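Local coordinates for protein 1-deoxy-D-xylulose 5-phosphate reductoisomerase (Zymomonas mobilis, PDB 1R0L) that catalyses the NADPH-dependent rearrangement and reduction of 1-deoxy-D-xylulose 5-phosphate to 2-C-methyl-D-erythritol 4-phosphate, an early step of isoprenoid biosynthesis, at residues T6-G11 with Q32-T37; A38-K43 with P62-D67. All coordinates share one frame; numbering follows the deposited sequence.

Contact 1 (T6-G11 with Q32-T37). With NDP (NADPH dihydro-nicotinamide-adenine-dinucleotide phosphate), chain F.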
ATOM      1  N   THR B   6      -3.926  25.525 -14.612  1.00 37.49           N
ATOM      2  CA  THR B   6      -2.742  26.384 -14.625  1.00 35.94           C
ATOM      3  C   THR B   6      -1.622  25.778 -13.790  1.00 35.33           C
ATOM      4  O   THR B   6      -1.858  25.263 -12.689  1.00 34.09           O
ATOM      5  CB  THR B   6      -3.042  27.809 -14.102  1.00 35.71           C
ATOM      6  OG1 THR B   6      -3.541  27.737 -12.766  1.00 36.36           O
ATOM      7  CG2 THR B   6      -4.059  28.498 -14.984  1.00 35.11           C
ATOM      8  N   VAL B   7      -0.400  25.868 -14.320  1.00 33.88           N
ATOM      9  CA  VAL B   7       0.780  25.292 -13.685  1.00 32.64           C
ATOM     10  C   VAL B   7       2.010  26.208 -13.625  1.00 31.88           C
ATOM     11  O   VAL B   7       2.301  26.945 -14.566  1.00 32.43           O
ATOM     12  CB  VAL B   7       1.177  24.007 -14.428  1.00 31.85           C
ATOM     13  CG1 VAL B   7       2.524  23.529 -13.965  1.00 34.41           C
ATOM     14  CG2 VAL B   7       0.126  22.944 -14.196  1.00 30.89           C
ATOM     15  N   THR B   8       2.731  26.158 -12.510  1.00 30.54           N
ATOM     16  CA  THR B   8       3.954  26.944 -12.349  1.00 28.77           C
ATOM     17  C   THR B   8       5.030  26.052 -11.768  1.00 28.63           C
ATOM     18  O   THR B   8       4.758  25.222 -10.908  1.00 27.52           O
ATOM     19  CB  THR B   8       3.791  28.137 -11.409  1.00 26.45           C
ATOM     20  OG1 THR B   8       3.000  29.147 -12.041  1.00 27.29           O
ATOM     21  CG2 THR B   8       5.137  28.724 -11.082  1.00 24.67           C
ATOM     22  N   VAL B   9       6.258  26.230 -12.237  1.00 29.01           N
ATOM     23  CA  VAL B   9       7.354  25.412 -11.759  1.00 29.48           C
ATOM     24  C   VAL B   9       8.519  26.268 -11.289  1.00 29.79           C
ATOM     25  O   VAL B   9       9.132  26.978 -12.079  1.00 32.33           O
ATOM     26  CB  VAL B   9       7.828  24.469 -12.872  1.00 29.40           C
ATOM     27  CG1 VAL B   9       8.951  23.582 -12.370  1.00 29.76           C
ATOM     28  CG2 VAL B   9       6.655  23.637 -13.365  1.00 28.81           C
ATOM     29  N   LEU B  10       8.812  26.220  -9.997  1.00 28.82           N
ATOM     30  CA  LEU B  10       9.934  26.982  -9.458  1.00 26.60           C
ATOM     31  C   LEU B  10      11.122  26.030  -9.510  1.00 27.37           C
ATOM     32  O   LEU B  10      11.123  24.999  -8.835  1.00 27.13           O
ATOM     33  CB  LEU B  10       9.652  27.398  -8.012  1.00 23.56           C
ATOM     34  CG  LEU B  10       8.273  28.006  -7.726  1.00 19.90           C
ATOM     35  CD1 LEU B  10       8.190  28.260  -6.238  1.00 16.65           C
ATOM     36  CD2 LEU B  10       8.038  29.282  -8.531  1.00 14.28           C
ATOM     37  N   GLY B  11      12.122  26.367 -10.319  1.00 28.59           N
ATOM     38  CA  GLY B  11      13.287  25.510 -10.462  1.00 30.05           C
ATOM     39  C   GLY B  11      13.010  24.504 -11.572  1.00 31.60           C
ATOM     40  O   GLY B  11      13.213  23.291 -11.429  1.00 29.57           O
ATOM     41  N   GLN B  32      -1.909  24.654 -18.526  1.00 32.11           N
ATOM     42  CA  GLN B  32      -1.550  25.956 -19.042  1.00 31.41           C
ATOM     43  C   GLN B  32      -0.420  26.465 -18.139  1.00 29.38           C
ATOM     44  O   GLN B  32      -0.650  26.811 -16.979  1.00 28.23           O
ATOM     45  CB  GLN B  32      -2.762  26.893 -18.993  1.00 33.69           C
ATOM     46  CG  GLN B  32      -2.423  28.361 -19.226  1.00 38.88           C
ATOM     47  CD  GLN B  32      -3.655  29.269 -19.279  1.00 43.75           C
ATOM     48  OE1 GLN B  32      -4.535  29.214 -18.414  1.00 45.44           O
ATOM     49  NE2 GLN B  32      -3.710  30.122 -20.298  1.00 46.68           N
ATOM     50  N   VAL B  33       0.805  26.483 -18.665  1.00 27.04           N
ATOM     51  CA  VAL B  33       1.953  26.940 -17.887  1.00 25.14           C
ATOM     52  C   VAL B  33       1.931  28.439 -17.642  1.00 26.75           C
ATOM     53  O   VAL B  33       1.870  29.230 -18.579  1.00 28.47           O
ATOM     54  CB  VAL B  33       3.275  26.610 -18.572  1.00 21.66           C
ATOM     55  CG1 VAL B  33       4.415  27.046 -17.706  1.00 21.27           C
ATOM     56  CG2 VAL B  33       3.363  25.133 -18.846  1.00 22.20           C
ATOM     57  N   ILE B  34       1.979  28.829 -16.373  1.00 26.93           N
ATOM     58  CA  ILE B  34       1.978  30.237 -16.006  1.00 27.85           C
ATOM     59  C   ILE B  34       3.430  30.749 -15.951  1.00 28.71           C
ATOM     60  O   ILE B  34       3.842  31.544 -16.793  1.00 29.37           O
ATOM     61  CB  ILE B  34       1.298  30.459 -14.618  1.00 27.56           C
ATOM     62  CG1 ILE B  34      -0.172  30.020 -14.657  1.00 28.68           C
ATOM     63  CG2 ILE B  34       1.410  31.891 -14.213  1.00 25.46           C
ATOM     64  CD1 ILE B  34      -1.018  30.727 -15.694  1.00 30.40           C
ATOM     65  N   ALA B  35       4.203  30.279 -14.970  1.00 28.32           N
ATOM     66  CA  ALA B  35       5.590  30.701 -14.821  1.00 25.88           C
ATOM     67  C   ALA B  35       6.561  29.549 -14.674  1.00 27.08           C
ATOM     68  O   ALA B  35       6.225  28.491 -14.137  1.00 28.42           O
ATOM     69  CB  ALA B  35       5.728  31.604 -13.627  1.00 23.55           C
ATOM     70  N   LEU B  36       7.778  29.763 -15.162  1.00 27.62           N
ATOM     71  CA  LEU B  36       8.848  28.778 -15.044  1.00 25.77           C
ATOM     72  C   LEU B  36      10.039  29.561 -14.527  1.00 25.66           C
ATOM     73  O   LEU B  36      10.254  30.711 -14.927  1.00 21.77           O
ATOM     74  CB  LEU B  36       9.208  28.175 -16.392  1.00 25.05           C
ATOM     75  CG  LEU B  36       8.176  27.325 -17.118  1.00 26.64           C
ATOM     76  CD1 LEU B  36       8.848  26.689 -18.337  1.00 23.93           C
ATOM     77  CD2 LEU B  36       7.615  26.259 -16.180  1.00 24.85           C
ATOM     78  N   THR B  37      10.810  28.967 -13.624  1.00 26.42           N
ATOM     79  CA  THR B  37      11.967  29.685 -13.133  1.00 27.99           C
ATOM     80  C   THR B  37      13.214  28.851 -13.228  1.00 29.85           C
ATOM     81  O   THR B  37      13.164  27.613 -13.336  1.00 31.42           O
ATOM     82  CB  THR B  37      11.844  30.141 -11.658  1.00 26.15           C
ATOM     83  OG1 THR B  37      11.993  29.024 -10.797  1.00 27.25           O
ATOM     84  CG2 THR B  37      10.524  30.774 -11.391  1.00 27.67           C
TER
HETATM   85  PA  NDP F 401      19.766  21.381  -9.621  1.00 88.42           P
HETATM   86  O1A NDP F 401      19.831  20.135 -10.242  1.00 88.69           O
HETATM   87  O2A NDP F 401      20.792  22.531  -9.896  1.00 91.17           O
HETATM   88  O5B NDP F 401      18.410  22.137  -9.950  1.00 80.25           O
HETATM   89  C5B NDP F 401      18.511  23.270  -9.197  1.00 68.24           C
HETATM   90  C4B NDP F 401      17.367  23.928  -9.744  1.00 60.30           C
HETATM   91  O4B NDP F 401      17.356  25.037  -8.862  1.00 56.58           O
HETATM   92  C3B NDP F 401      17.457  24.604 -11.206  1.00 55.56           C
HETATM   93  O3B NDP F 401      16.079  24.917 -11.732  1.00 54.85           O
HETATM   94  C2B NDP F 401      18.200  25.852 -10.851  1.00 53.30           C
HETATM   95  O2B NDP F 401      18.470  26.848 -11.833  1.00 53.77           O
HETATM   96  C1B NDP F 401      17.457  26.256  -9.579  1.00 51.11           C
HETATM   97  N9A NDP F 401      18.278  27.105  -8.756  1.00 47.07           N
HETATM   98  C8A NDP F 401      19.593  26.804  -8.414  1.00 45.93           C
HETATM   99  N7A NDP F 401      20.101  27.713  -7.660  1.00 44.44           N
HETATM  100  C5A NDP F 401      19.141  28.646  -7.466  1.00 43.18           C
HETATM  101  C6A NDP F 401      19.091  29.856  -6.737  1.00 41.88           C
HETATM  102  N6A NDP F 401      20.136  30.292  -6.022  1.00 41.52           N
HETATM  103  N1A NDP F 401      17.948  30.561  -6.763  1.00 41.61           N
HETATM  104  C2A NDP F 401      16.875  30.140  -7.471  1.00 41.90           C
HETATM  105  N3A NDP F 401      16.822  29.016  -8.186  1.00 43.29           N
HETATM  106  C4A NDP F 401      18.001  28.304  -8.149  1.00 44.76           C
HETATM  107  O3  NDP F 401      19.746  21.161  -8.062  1.00 96.63           O
HETATM  108  P2B NDP F 401      19.257  26.507 -13.119  1.00 53.23           P
HETATM  109  O1X NDP F 401      19.326  25.084 -13.509  1.00 53.12           O
HETATM  110  O2X NDP F 401      20.238  27.550 -13.515  1.00 53.33           O
HETATM  111  O3X NDP F 401      20.392  26.065 -12.197  1.00 54.92           O
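The carbonyl oxygen of Val7 is gripped from the neighbouring strand by Ile34 and Val33. Ile34 N donates to Val7 O over 2.6 Å, and the bond is almost straight, with an N-H...O angle of 171°. Val33 adds a CA-H...O contact to the same oxygen. Val7 N in turn donates to Gln32 O. The strands run parallel, but the register slips by one residue: Val7 pairs with Val33, Val9 with Leu36. This is a beta bulge. Within it Ala35 N meets the Thr8 hydroxyl in a weak hydrogen bond, N to OG1 3.4 Å. Thr8 chi1 of -72° puts OG1 beside its own backbone N, where it can take this role. Regular pairing then resumes, with Val9 N to Ala35 O and Thr37 N to Val9 O both 3.0 Å. At the far end Thr37 OG1 accepts from Gly11 N at 2.7 Å. Gly11 itself lies next to the NADPH ribose, its C nearest O3B. Gly11 has backbone angles that suit a residue without a side chain. Ile34 CG1 lies across Thr6 CB at 3.7 Å. Val9 and Leu36 point the same way, CB to CD2 3.8 Å. These are the first two strands of a Rossmann-type domain. Helix 15-26, which connects them, sets Ile24 against Val7, Val9 and Val33. Leu36 packs on helix 42-52, and strand 96-99 borders 6-11 on its other edge.

Contact 2 (A38-K43 with P62-D67). With NDP (NADPH dihydro-nicotinamide-adenine-dinucleotide phosphate), chain F.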
ATOM      1  N   ALA B  38      14.334  29.564 -13.187  1.00 30.54           N
ATOM      2  CA  ALA B  38      15.666  28.987 -13.217  1.00 30.33           C
ATOM      3  C   ALA B  38      16.574  29.996 -12.506  1.00 31.39           C
ATOM      4  O   ALA B  38      16.139  31.103 -12.193  1.00 27.12           O
ATOM      5  CB  ALA B  38      16.113  28.778 -14.654  1.00 29.15           C
ATOM      6  N   ASN B  39      17.828  29.614 -12.253  1.00 34.98           N
ATOM      7  CA  ASN B  39      18.784  30.495 -11.577  1.00 37.24           C
ATOM      8  C   ASN B  39      19.786  31.109 -12.529  1.00 40.50           C
ATOM      9  O   ASN B  39      19.894  32.326 -12.644  1.00 40.23           O
ATOM     10  CB  ASN B  39      19.562  29.720 -10.529  1.00 36.01           C
ATOM     11  CG  ASN B  39      20.693  30.532  -9.908  1.00 32.79           C
ATOM     12  OD1 ASN B  39      20.518  31.687  -9.533  1.00 29.04           O
ATOM     13  ND2 ASN B  39      21.851  29.913  -9.781  1.00 30.96           N
ATOM     14  N   ARG B  40      20.538  30.248 -13.198  1.00 44.91           N
ATOM     15  CA  ARG B  40      21.565  30.698 -14.126  1.00 48.25           C
ATOM     16  C   ARG B  40      21.471  30.021 -15.483  1.00 48.32           C
ATOM     17  O   ARG B  40      22.079  30.481 -16.442  1.00 47.21           O
ATOM     18  CB  ARG B  40      22.953  30.431 -13.546  1.00 51.09           C
ATOM     19  CG  ARG B  40      23.264  31.172 -12.261  1.00 55.99           C
ATOM     20  CD  ARG B  40      24.610  30.723 -11.726  1.00 59.16           C
ATOM     21  NE  ARG B  40      25.647  30.803 -12.753  1.00 62.98           N
ATOM     22  CZ  ARG B  40      25.911  31.898 -13.457  1.00 64.70           C
ATOM     23  NH1 ARG B  40      25.210  33.001 -13.248  1.00 64.51           N
ATOM     24  NH2 ARG B  40      26.883  31.899 -14.361  1.00 65.95           N
ATOM     25  N   ASN B  41      20.715  28.933 -15.568  1.00 48.94           N
ATOM     26  CA  ASN B  41      20.585  28.224 -16.834  1.00 49.17           C
ATOM     27  C   ASN B  41      19.564  28.873 -17.752  1.00 48.65           C
ATOM     28  O   ASN B  41      18.496  28.324 -17.983  1.00 49.17           O
ATOM     29  CB  ASN B  41      20.187  26.766 -16.613  1.00 49.38           C
ATOM     30  CG  ASN B  41      20.356  25.938 -17.864  1.00 50.02           C
ATOM     31  OD1 ASN B  41      20.070  26.403 -18.966  1.00 49.00           O
ATOM     32  ND2 ASN B  41      20.823  24.703 -17.704  1.00 51.78           N
ATOM     33  N   VAL B  42      19.905  30.037 -18.285  1.00 49.15           N
ATOM     34  CA  VAL B  42      19.025  30.777 -19.191  1.00 50.39           C
ATOM     35  C   VAL B  42      18.605  29.999 -20.450  1.00 51.89           C
ATOM     36  O   VAL B  42      17.531  30.232 -21.011  1.00 49.93           O
ATOM     37  CB  VAL B  42      19.700  32.087 -19.663  1.00 50.27           C
ATOM     38  CG1 VAL B  42      18.736  32.900 -20.501  1.00 49.53           C
ATOM     39  CG2 VAL B  42      20.184  32.895 -18.469  1.00 51.23           C
ATOM     40  N   LYS B  43      19.463  29.092 -20.902  1.00 54.27           N
ATOM     41  CA  LYS B  43      19.177  28.307 -22.099  1.00 55.49           C
ATOM     42  C   LYS B  43      17.979  27.369 -21.902  1.00 54.87           C
ATOM     43  O   LYS B  43      16.965  27.505 -22.589  1.00 53.93           O
ATOM     44  CB  LYS B  43      20.416  27.502 -22.508  1.00 58.17           C
ATOM     45  CG  LYS B  43      20.226  26.683 -23.774  1.00 61.01           C
ATOM     46  CD  LYS B  43      21.368  25.698 -23.968  1.00 63.76           C
ATOM     47  CE  LYS B  43      21.111  24.785 -25.159  1.00 63.96           C
ATOM     48  NZ  LYS B  43      22.152  23.728 -25.244  1.00 64.69           N
ATOM     49  N   PRO B  62      20.084  38.216 -11.135  1.00 48.74           N
ATOM     50  CA  PRO B  62      19.736  39.487 -11.787  1.00 49.24           C
ATOM     51  C   PRO B  62      20.691  39.840 -12.912  1.00 50.90           C
ATOM     52  O   PRO B  62      20.330  40.555 -13.840  1.00 49.68           O
ATOM     53  CB  PRO B  62      19.817  40.506 -10.650  1.00 48.00           C
ATOM     54  CG  PRO B  62      19.677  39.683  -9.402  1.00 47.89           C
ATOM     55  CD  PRO B  62      20.450  38.438  -9.725  1.00 48.21           C
ATOM     56  N   SER B  63      21.916  39.331 -12.828  1.00 54.13           N
ATOM     57  CA  SER B  63      22.918  39.639 -13.838  1.00 56.44           C
ATOM     58  C   SER B  63      22.621  38.993 -15.182  1.00 58.61           C
ATOM     59  O   SER B  63      23.077  39.479 -16.221  1.00 59.59           O
ATOM     60  CB  SER B  63      24.329  39.256 -13.355  1.00 55.35           C
ATOM     61  OG  SER B  63      24.470  37.879 -13.093  1.00 57.76           O
ATOM     62  N   LEU B  64      21.835  37.919 -15.177  1.00 60.57           N
ATOM     63  CA  LEU B  64      21.503  37.222 -16.416  1.00 61.48           C
ATOM     64  C   LEU B  64      20.201  37.726 -17.011  1.00 62.41           C
ATOM     65  O   LEU B  64      19.667  37.131 -17.946  1.00 62.42           O
ATOM     66  CB  LEU B  64      21.393  35.718 -16.167  1.00 61.32           C
ATOM     67  CG  LEU B  64      22.605  35.043 -15.525  1.00 63.29           C
ATOM     68  CD1 LEU B  64      22.269  33.586 -15.247  1.00 65.04           C
ATOM     69  CD2 LEU B  64      23.826  35.156 -16.433  1.00 63.89           C
ATOM     70  N   TYR B  65      19.695  38.835 -16.490  1.00 63.50           N
ATOM     71  CA  TYR B  65      18.436  39.368 -16.987  1.00 66.13           C
ATOM     72  C   TYR B  65      18.388  39.654 -18.487  1.00 66.62           C
ATOM     73  O   TYR B  65      17.420  39.295 -19.159  1.00 67.12           O
ATOM     74  CB  TYR B  65      18.047  40.635 -16.222  1.00 68.33           C
ATOM     75  CG  TYR B  65      16.763  41.250 -16.732  1.00 70.96           C
ATOM     76  CD1 TYR B  65      15.547  40.576 -16.617  1.00 72.61           C
ATOM     77  CD2 TYR B  65      16.768  42.484 -17.377  1.00 72.34           C
ATOM     78  CE1 TYR B  65      14.362  41.117 -17.141  1.00 73.56           C
ATOM     79  CE2 TYR B  65      15.594  43.035 -17.905  1.00 73.18           C
ATOM     80  CZ  TYR B  65      14.397  42.346 -17.787  1.00 73.84           C
ATOM     81  OH  TYR B  65      13.245  42.879 -18.330  1.00 74.35           O
ATOM     82  N   ASN B  66      19.413  40.306 -19.025  1.00 67.97           N
ATOM     83  CA  ASN B  66      19.411  40.614 -20.451  1.00 67.83           C
ATOM     84  C   ASN B  66      19.476  39.388 -21.358  1.00 67.28           C
ATOM     85  O   ASN B  66      18.906  39.404 -22.451  1.00 66.09           O
ATOM     86  CB  ASN B  66      20.539  41.584 -20.802  1.00 68.01           C
ATOM     87  CG  ASN B  66      20.027  42.988 -21.066  1.00 68.38           C
ATOM     88  OD1 ASN B  66      19.158  43.192 -21.912  1.00 67.97           O
ATOM     89  ND2 ASN B  66      20.563  43.963 -20.343  1.00 68.74           N
ATOM     90  N   ASP B  67      20.155  38.331 -20.916  1.00 67.55           N
ATOM     91  CA  ASP B  67      20.238  37.113 -21.728  1.00 67.85           C
ATOM     92  C   ASP B  67      18.850  36.486 -21.883  1.00 67.40           C
ATOM     93  O   ASP B  67      18.444  36.147 -22.997  1.00 66.87           O
ATOM     94  CB  ASP B  67      21.196  36.085 -21.115  1.00 68.57           C
ATOM     95  CG  ASP B  67      22.587  36.645 -20.878  1.00 68.80           C
ATOM     96  OD1 ASP B  67      22.936  37.691 -21.474  1.00 67.73           O
ATOM     97  OD2 ASP B  67      23.336  36.023 -20.095  1.00 69.62           O
TER
HETATM   98  PA  NDP F 401      19.766  21.381  -9.621  1.00 88.42           P
HETATM   99  O1A NDP F 401      19.831  20.135 -10.242  1.00 88.69           O
HETATM  100  O2A NDP F 401      20.792  22.531  -9.896  1.00 91.17           O
HETATM  101  O5B NDP F 401      18.410  22.137  -9.950  1.00 80.25           O
HETATM  102  C5B NDP F 401      18.511  23.270  -9.197  1.00 68.24           C
HETATM  103  C4B NDP F 401      17.367  23.928  -9.744  1.00 60.30           C
HETATM  104  O4B NDP F 401      17.356  25.037  -8.862  1.00 56.58           O
HETATM  105  C3B NDP F 401      17.457  24.604 -11.206  1.00 55.56           C
HETATM  106  O3B NDP F 401      16.079  24.917 -11.732  1.00 54.85           O
HETATM  107  C2B NDP F 401      18.200  25.852 -10.851  1.00 53.30           C
HETATM  108  O2B NDP F 401      18.470  26.848 -11.833  1.00 53.77           O
HETATM  109  C1B NDP F 401      17.457  26.256  -9.579  1.00 51.11           C
HETATM  110  N9A NDP F 401      18.278  27.105  -8.756  1.00 47.07           N
HETATM  111  C8A NDP F 401      19.593  26.804  -8.414  1.00 45.93           C
HETATM  112  N7A NDP F 401      20.101  27.713  -7.660  1.00 44.44           N
HETATM  113  C5A NDP F 401      19.141  28.646  -7.466  1.00 43.18           C
HETATM  114  C6A NDP F 401      19.091  29.856  -6.737  1.00 41.88           C
HETATM  115  N6A NDP F 401      20.136  30.292  -6.022  1.00 41.52           N
HETATM  116  N1A NDP F 401      17.948  30.561  -6.763  1.00 41.61           N
HETATM  117  C2A NDP F 401      16.875  30.140  -7.471  1.00 41.90           C
HETATM  118  N3A NDP F 401      16.822  29.016  -8.186  1.00 43.29           N
HETATM  119  C4A NDP F 401      18.001  28.304  -8.149  1.00 44.76           C
HETATM  120  O3  NDP F 401      19.746  21.161  -8.062  1.00 96.63           O
HETATM  121  P2B NDP F 401      19.257  26.507 -13.119  1.00 53.23           P
HETATM  122  O1X NDP F 401      19.326  25.084 -13.509  1.00 53.12           O
HETATM  123  O2X NDP F 401      20.238  27.550 -13.515  1.00 53.33           O
HETATM  124  O3X NDP F 401      20.392  26.065 -12.197  1.00 54.92           O
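Leu64 points its side chain at Val42 and Arg40, and meets each at a different angle. It crosses Val42 obliquely, with Leu64 CB 3.8 Å from Val42 CG2. Arg40 runs at about a right angle to it, and Arg40 NH1 passes Leu64 CD1 at 3.6 Å. The Arg40 chain is bent at chi3, and the same NH1 forms a salt bridge with Asp61. Asp61 also accepts a hydrogen bond from Ser63 N, so it links both segments. The other branch of Val42 lies anti to its backbone N, chi1 -175°. This carries CG1 to Asp67, about 4.1 Å from its CB and at about a right angle to that side chain. No hydrogen bond joins the two segments directly. Segment 38-43 runs from the end of the second strand of the Rossmann-type domain, through a turn, into helix 42-52; the adenosine end of the dinucleotide binds at this turn. Arg40 N donates to O2X of the NADPH 2'-phosphate at 2.7 Å, and Asn41 N donates to the same oxygen. Asn39 N reaches the bridging O2B at 2.9 Å. This grip is consistent with the enzyme's inability to use NADH. The Asn39 amide lies nearly parallel over one face of the adenine, with CG 3.5 Å from NDP C5A. Its chi1 of 173° turns the amide over the ring. An alanine here would remove that amide, and the covered adenine face would probably be left freer to shift. Asn41 is the N-cap of helix 42-52, its OD1 accepting from Asp44 N. The start of that helix lies close to the phosphate and probably helps to offset its charge. Val42 and Leu64 both rest on Ile59 of strand 56-59.

Overall arrangement
Contacts 1 and 2 follow each other along the chain. Strand 31-38, which supplies segment 32-37 of contact 1, continues into segment 38-43 of contact 2, which leads through a turn to helix 42-52. Their centres are 16 Å apart, and apart from this join in the sequence they do not touch. Contact 1 is buried within the sheet, whereas contact 2 lies at the surface. Their centres lie about 19 Å and 24 Å from the centre of the chain, on the same side of it. NADPH is what they share: contact 1 comes to the adenosine ribose at Gly11, while in contact 2 segment 38-43 holds the 2'-phosphate and covers the adenine. Thr13, in the turn after Gly11, also hydrogen-bonds the cofactor.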